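Local coordinates for FBP protein (Leishmania major, PDB 5OEZ) that probably catalyses the hydrolysis of fructose 1,6-bisphosphate to fructose 6-phosphate and phosphate, a step of gluconeogenesis, as a magnesium-dependent homotetramer, at residues C[98-102]-C[313-317]; C[228-232]-C[331-337]. All coordinates share one frame. Residues are numbered along the deposited sequence.

From the N terminus, the chain first reaches residues 98-102, in the loop between strands 91-96 and 103-104 at one edge of the large mixed sheet. It then completes that sheet and enters the C-terminal half, where helix 227-238 carries residues 228-232. Much later, residues 313-317 come back to the 98-102 loop and close interaction 1, which spans 210 intervening residues and joins the N- and C-terminal halves. Helix 325-338 follows and packs on helix 227-238, closing interaction 2 within the C-terminal half. The two closures cross, because their segments alternate along the chain. The centres of interaction 1 and interaction 2 lie about 31 Å apart. The nearest atoms of interaction 1 and interaction 2 are about 13 Å apart, so they do not touch.

Interaction 1: residues C[98-102]-C[313-317]; sequences EEEQM and RLHQR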
loop_
_atom_site.group_PDB
_atom_site.type_symbol
_atom_site.label_atom_id
_atom_site.label_comp_id
_atom_site.label_asym_id
_atom_site.label_seq_id
_atom_site.Cartn_x
_atom_site.Cartn_y
_atom_site.Cartn_z
ATOM N N GLU C 98 -6.948 -14.670 25.915
ATOM C CA GLU C 98 -6.163 -13.889 26.862
ATOM C C GLU C 98 -6.907 -13.529 28.154
ATOM O O GLU C 98 -6.258 -13.269 29.174
ATOM C CB GLU C 98 -5.657 -12.602 26.208
ATOM C CG GLU C 98 -4.955 -12.796 24.846
ATOM C CD GLU C 98 -4.126 -11.596 24.395
ATOM O OE1 GLU C 98 -4.277 -10.489 24.953
ATOM O OE2 GLU C 98 -3.310 -11.762 23.458
ATOM N N GLU C 99 -8.237 -13.608 28.148
ATOM C CA GLU C 99 -9.053 -13.183 29.284
ATOM C C GLU C 99 -9.647 -14.340 30.088
ATOM O O GLU C 99 -9.968 -15.402 29.554
ATOM C CB GLU C 99 -10.161 -12.293 28.777
ATOM C CG GLU C 99 -9.619 -11.176 27.910
ATOM C CD GLU C 99 -10.632 -10.098 27.604
ATOM O OE1 GLU C 99 -11.840 -10.306 27.835
ATOM O OE2 GLU C 99 -10.203 -9.030 27.139
ATOM N N GLU C 100 -9.796 -14.123 31.386
ATOM C CA GLU C 100 -10.297 -15.180 32.261
ATOM C C GLU C 100 -11.803 -15.452 32.108
ATOM O O GLU C 100 -12.233 -16.591 32.268
ATOM C CB GLU C 100 -9.878 -14.981 33.714
ATOM C CG GLU C 100 -9.745 -16.301 34.510
ATOM C CD GLU C 100 -8.729 -17.335 33.973
ATOM O OE1 GLU C 100 -8.052 -17.114 32.946
ATOM O OE2 GLU C 100 -8.602 -18.413 34.596
ATOM N N GLN C 101 -12.591 -14.425 31.785
ATOM C CA GLN C 101 -14.039 -14.577 31.653
ATOM C C GLN C 101 -14.509 -14.248 30.253
ATOM O O GLN C 101 -13.844 -13.537 29.517
ATOM C CB GLN C 101 -14.765 -13.676 32.646
ATOM C CG GLN C 101 -14.759 -14.212 34.067
ATOM C CD GLN C 101 -15.502 -13.309 35.028
ATOM O OE1 GLN C 101 -16.167 -12.352 34.613
ATOM N NE2 GLN C 101 -15.403 -13.608 36.319
ATOM N N MET C 102 -15.689 -14.755 29.923
ATOM C CA MET C 102 -16.403 -14.359 28.722
ATOM C C MET C 102 -17.044 -12.981 28.893
ATOM O O MET C 102 -17.316 -12.527 30.015
ATOM C CB MET C 102 -17.466 -15.396 28.383
ATOM C CG MET C 102 -16.891 -16.699 27.860
ATOM S SD MET C 102 -18.115 -18.022 27.668
ATOM C CE MET C 102 -18.347 -18.450 29.388
ATOM N N ARG C 313 -14.682 -26.955 30.909
ATOM C CA ARG C 313 -13.944 -25.792 31.400
ATOM C C ARG C 313 -13.607 -24.830 30.264
ATOM O O ARG C 313 -13.213 -25.257 29.211
ATOM C CB ARG C 313 -12.671 -26.267 32.083
ATOM C CG ARG C 313 -12.819 -26.467 33.564
ATOM C CD ARG C 313 -11.524 -27.068 34.027
ATOM N NE ARG C 313 -11.307 -28.334 33.355
ATOM C CZ ARG C 313 -10.144 -28.806 32.918
ATOM N NH1 ARG C 313 -8.988 -28.145 33.070
ATOM N NH2 ARG C 313 -10.144 -29.975 32.309
ATOM N N LEU C 314 -13.780 -23.535 30.479
ATOM C CA LEU C 314 -13.486 -22.543 29.461
ATOM C C LEU C 314 -12.032 -22.612 28.960
ATOM O O LEU C 314 -11.786 -22.482 27.751
ATOM C CB LEU C 314 -13.853 -21.176 30.017
ATOM C CG LEU C 314 -13.573 -19.887 29.285
ATOM C CD1 LEU C 314 -14.400 -19.855 28.007
ATOM C CD2 LEU C 314 -13.832 -18.664 30.170
ATOM N N HIS C 315 -11.100 -22.909 29.865
ATOM C CA HIS C 315 -9.662 -22.917 29.578
ATOM C C HIS C 315 -9.051 -24.310 29.577
ATOM O O HIS C 315 -7.854 -24.467 29.770
ATOM C CB HIS C 315 -8.977 -22.019 30.588
ATOM C CG HIS C 315 -9.241 -20.576 30.339
ATOM N ND1 HIS C 315 -8.982 -19.954 29.133
ATOM C CD2 HIS C 315 -9.771 -19.633 31.144
ATOM C CE1 HIS C 315 -9.336 -18.683 29.217
ATOM N NE2 HIS C 315 -9.814 -18.463 30.429
ATOM N N GLN C 316 -9.860 -25.319 29.281
ATOM C CA GLN C 316 -9.378 -26.697 29.277
ATOM C C GLN C 316 -8.455 -26.936 28.072
ATOM O O GLN C 316 -8.512 -26.228 27.064
ATOM C CB GLN C 316 -10.553 -27.685 29.377
ATOM C CG GLN C 316 -10.922 -28.495 28.154
ATOM C CD GLN C 316 -12.217 -29.280 28.369
ATOM O OE1 GLN C 316 -13.201 -28.747 28.891
ATOM N NE2 GLN C 316 -12.221 -30.544 27.981
ATOM N N ARG C 317 -7.580 -27.923 28.215
ATOM C CA ARG C 317 -6.533 -28.180 27.251
ATOM C C ARG C 317 -6.497 -29.611 26.783
ATOM O O ARG C 317 -7.139 -30.484 27.364
ATOM C CB ARG C 317 -5.193 -27.888 27.863
ATOM C CG ARG C 317 -5.053 -26.472 28.356
ATOM C CD ARG C 317 -3.612 -26.214 28.687
ATOM N NE ARG C 317 -3.454 -24.842 29.172
ATOM C CZ ARG C 317 -2.593 -23.915 28.754
ATOM N NH1 ARG C 317 -1.736 -24.169 27.783
ATOM N NH2 ARG C 317 -2.569 -22.710 29.342
#
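Two irregular loops meet here, with no strand pairing between them. Residues 313-316 form a type I beta turn, and its tip faces the backbone of 98-102; the CA atoms of Glu100 and His315 are 8.2 Å apart, those of Gln101 and Leu314 8.3 Å. The contact is an interdomain bridge of the class 1 fructose-1,6-bisphosphatase fold. It joins the loop after strand 91-96 to the loop before strand 317-323, beside the metal site. Glu98 binds manganese in another structure of this protein, but here the site holds no metal.

The turn is braced by Gln316, whose OE1 accepts a hydrogen bond from Arg313 N at 3.1 Å. Its two central residues, Leu314 and His315, both point toward 98-102. Leu314 CD1 lies 4.0 Å from Met102 CG, and Leu314 also rests on Phe116 of strand 113-121. Glu99 turns its carboxylate away, to a salt bridge with Lys82; its backbone carbonyl faces His315. Glu100 OE1 comes within 3.4 Å of His315 NE2, but the angle is too poor for a hydrogen bond. The one hydrogen bond between the loops is weak: His315 NE2 donates to Glu99 O at 3.2 Å, with an N-H...O angle of 125°.

Interaction 2: residues C[228-232]-C[331-337]; sequences WFKEY and CMAFRDR
A salt bridge joins the two helices: Arg337 NH2 donates to Glu231 OE1 at 2.6 Å. Arg337 starts from a p chi1 and then extends, which carries its guanidinium across; Glu231 is m, then t. Arg335 NE and NH2 both bond Asp336 OD1, at 3.0 and 3.1 Å, within their own helix.

Both segments are alpha-helical, and their axes approach to 8.7 Å at a crossing angle of 139°, roughly antiparallel. The CA atoms come nearest at Trp228 and Arg335, 5.5 Å apart. Trp228 (chi1 p, chi2 -100°) points toward the other helix. Arg335 CB lies 3.5 Å from the centroid of the Trp228 six-membered ring, over the face, a CH-pi contact. Phe334 (m, chi2 87°) points back, and Tyr232 CA sits 3.7 Å from the centroid of the Phe334 ring, over the face. Tyr232 (t, chi2 64°) in turn receives Cys331 over one face, with Cys331 SG 4.1 Å from the Tyr232 ring centroid. The same sulfur meets the edges of the Trp228 and Phe229 rings, with centroids at 5.2 and 5.3 Å. Met332 CE lies 4.1 Å from Trp228 CH2.

This is helix-helix packing in the C-terminal half of the fold. Strand 265-268 lies beneath, where Ile265 touches Tyr232 and Cys331. Trp228, Tyr232, Phe334 and Cys331 fill the space between the helices, so the contact rests mainly on apolar and CH-pi packing, with one interhelical salt bridge at its exposed margin.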
loop_
_atom_site.group_PDB
_atom_site.type_symbol
_atom_site.label_atom_id
_atom_site.label_comp_id
_atom_site.label_asym_id
_atom_site.label_seq_id
_atom_site.Cartn_x
_atom_site.Cartn_y
_atom_site.Cartn_z
ATOM N N TRP C 228 5.621 -44.261 23.702
ATOM C CA TRP C 228 5.048 -44.596 22.409
ATOM C C TRP C 228 5.312 -43.512 21.342
ATOM O O TRP C 228 5.533 -43.833 20.184
ATOM C CB TRP C 228 3.564 -44.902 22.512
ATOM C CG TRP C 228 2.647 -43.715 22.736
ATOM C CD1 TRP C 228 2.108 -43.314 23.917
ATOM C CD2 TRP C 228 2.131 -42.816 21.734
ATOM N NE1 TRP C 228 1.297 -42.217 23.720
ATOM C CE2 TRP C 228 1.304 -41.888 22.392
ATOM C CE3 TRP C 228 2.299 -42.707 20.348
ATOM C CZ2 TRP C 228 0.629 -40.863 21.706
ATOM C CZ3 TRP C 228 1.641 -41.706 19.677
ATOM C CH2 TRP C 228 0.814 -40.792 20.355
ATOM N N PHE C 229 5.318 -42.245 21.749
ATOM C CA PHE C 229 5.562 -41.152 20.828
ATOM C C PHE C 229 7.042 -41.010 20.461
ATOM O O PHE C 229 7.367 -40.618 19.339
ATOM C CB PHE C 229 5.002 -39.827 21.363
ATOM C CG PHE C 229 4.935 -38.741 20.316
ATOM C CD1 PHE C 229 3.863 -38.682 19.424
ATOM C CD2 PHE C 229 5.952 -37.810 20.201
ATOM C CE1 PHE C 229 3.804 -37.685 18.447
ATOM C CE2 PHE C 229 5.906 -36.832 19.218
ATOM C CZ PHE C 229 4.822 -36.763 18.344
ATOM N N LYS C 230 7.936 -41.331 21.387
ATOM C CA LYS C 230 9.358 -41.422 21.046
ATOM C C LYS C 230 9.568 -42.478 19.984
ATOM O O LYS C 230 10.317 -42.272 19.034
ATOM C CB LYS C 230 10.202 -41.774 22.262
ATOM C CG LYS C 230 10.230 -40.715 23.344
ATOM C CD LYS C 230 11.160 -41.160 24.464
ATOM C CE LYS C 230 11.189 -40.159 25.596
ATOM N NZ LYS C 230 11.848 -40.752 26.774
ATOM N N GLU C 231 8.906 -43.621 20.153
ATOM C CA GLU C 231 9.034 -44.707 19.184
ATOM C C GLU C 231 8.546 -44.306 17.806
ATOM O O GLU C 231 9.166 -44.655 16.812
ATOM C CB GLU C 231 8.307 -45.962 19.673
ATOM C CG GLU C 231 8.991 -46.596 20.874
ATOM C CD GLU C 231 8.257 -47.811 21.430
ATOM O OE1 GLU C 231 7.426 -48.443 20.699
ATOM O OE2 GLU C 231 8.563 -48.170 22.601
ATOM N N TYR C 232 7.445 -43.580 17.766
ATOM C CA TYR C 232 6.879 -43.099 16.512
ATOM C C TYR C 232 7.856 -42.169 15.805
ATOM O O TYR C 232 8.117 -42.313 14.609
ATOM C CB TYR C 232 5.542 -42.391 16.763
ATOM C CG TYR C 232 5.039 -41.532 15.612
ATOM C CD1 TYR C 232 4.698 -42.100 14.397
ATOM C CD2 TYR C 232 4.897 -40.152 15.747
ATOM C CE1 TYR C 232 4.225 -41.328 13.360
ATOM C CE2 TYR C 232 4.441 -39.367 14.704
ATOM C CZ TYR C 232 4.101 -39.956 13.513
ATOM O OH TYR C 232 3.613 -39.182 12.469
ATOM N N CYS C 331 0.659 -42.686 13.376
ATOM C CA CYS C 331 0.940 -42.155 14.705
ATOM C C CYS C 331 0.111 -42.862 15.777
ATOM O O CYS C 331 0.635 -43.306 16.784
ATOM C CB CYS C 331 0.665 -40.644 14.726
ATOM S SG CYS C 331 0.987 -39.780 16.273
ATOM N N MET C 332 -1.187 -43.000 15.537
ATOM C CA MET C 332 -2.064 -43.680 16.484
ATOM C C MET C 332 -1.761 -45.168 16.620
ATOM O O MET C 332 -2.065 -45.762 17.655
ATOM C CB MET C 332 -3.542 -43.456 16.121
ATOM C CG MET C 332 -4.038 -42.038 16.375
ATOM S SD MET C 332 -3.748 -41.402 18.054
ATOM C CE MET C 332 -2.328 -40.336 17.812
ATOM N N ALA C 333 -1.183 -45.774 15.585
ATOM C CA ALA C 333 -0.819 -47.189 15.637
ATOM C C ALA C 333 0.267 -47.451 16.669
ATOM O O ALA C 333 0.276 -48.509 17.286
ATOM C CB ALA C 333 -0.388 -47.686 14.267
ATOM N N PHE C 334 1.193 -46.512 16.831
ATOM C CA PHE C 334 2.189 -46.622 17.896
ATOM C C PHE C 334 1.546 -46.489 19.289
ATOM O O PHE C 334 1.926 -47.194 20.211
ATOM C CB PHE C 334 3.319 -45.602 17.718
ATOM C CG PHE C 334 4.316 -45.983 16.668
ATOM C CD1 PHE C 334 4.121 -45.640 15.326
ATOM C CD2 PHE C 334 5.456 -46.712 17.012
ATOM C CE1 PHE C 334 5.046 -46.004 14.347
ATOM C CE2 PHE C 334 6.366 -47.090 16.047
ATOM C CZ PHE C 334 6.165 -46.726 14.708
ATOM N N ARG C 335 0.583 -45.587 19.435
ATOM C CA ARG C 335 -0.138 -45.432 20.703
ATOM C C ARG C 335 -0.960 -46.695 21.028
ATOM O O ARG C 335 -0.901 -47.194 22.156
ATOM C CB ARG C 335 -1.068 -44.196 20.669
ATOM C CG ARG C 335 -1.578 -43.747 22.031
ATOM C CD ARG C 335 -2.971 -44.267 22.423
ATOM N NE ARG C 335 -3.947 -44.451 21.324
ATOM C CZ ARG C 335 -4.795 -43.525 20.856
ATOM N NH1 ARG C 335 -4.822 -42.281 21.340
ATOM N NH2 ARG C 335 -5.621 -43.845 19.860
ATOM N N ASP C 336 -1.637 -47.254 20.023
ATOM C CA ASP C 336 -2.462 -48.454 20.212
ATOM C C ASP C 336 -1.670 -49.676 20.636
ATOM O O ASP C 336 -2.116 -50.451 21.512
ATOM C CB ASP C 336 -3.296 -48.773 18.953
ATOM C CG ASP C 336 -4.338 -47.671 18.623
ATOM O OD1 ASP C 336 -4.536 -46.731 19.446
ATOM O OD2 ASP C 336 -4.931 -47.731 17.516
ATOM N N ARG C 337 -0.502 -49.860 20.035
ATOM C CA ARG C 337 0.290 -51.017 20.362
ATOM C C ARG C 337 0.855 -50.937 21.781
ATOM O O ARG C 337 1.116 -51.976 22.360
ATOM C CB ARG C 337 1.370 -51.285 19.319
ATOM C CG ARG C 337 2.569 -50.403 19.395
ATOM C CD ARG C 337 3.725 -51.019 18.630
ATOM N NE ARG C 337 4.919 -50.203 18.812
ATOM C CZ ARG C 337 6.043 -50.348 18.121
ATOM N NH1 ARG C 337 6.139 -51.257 17.158
ATOM N NH2 ARG C 337 7.064 -49.536 18.350
#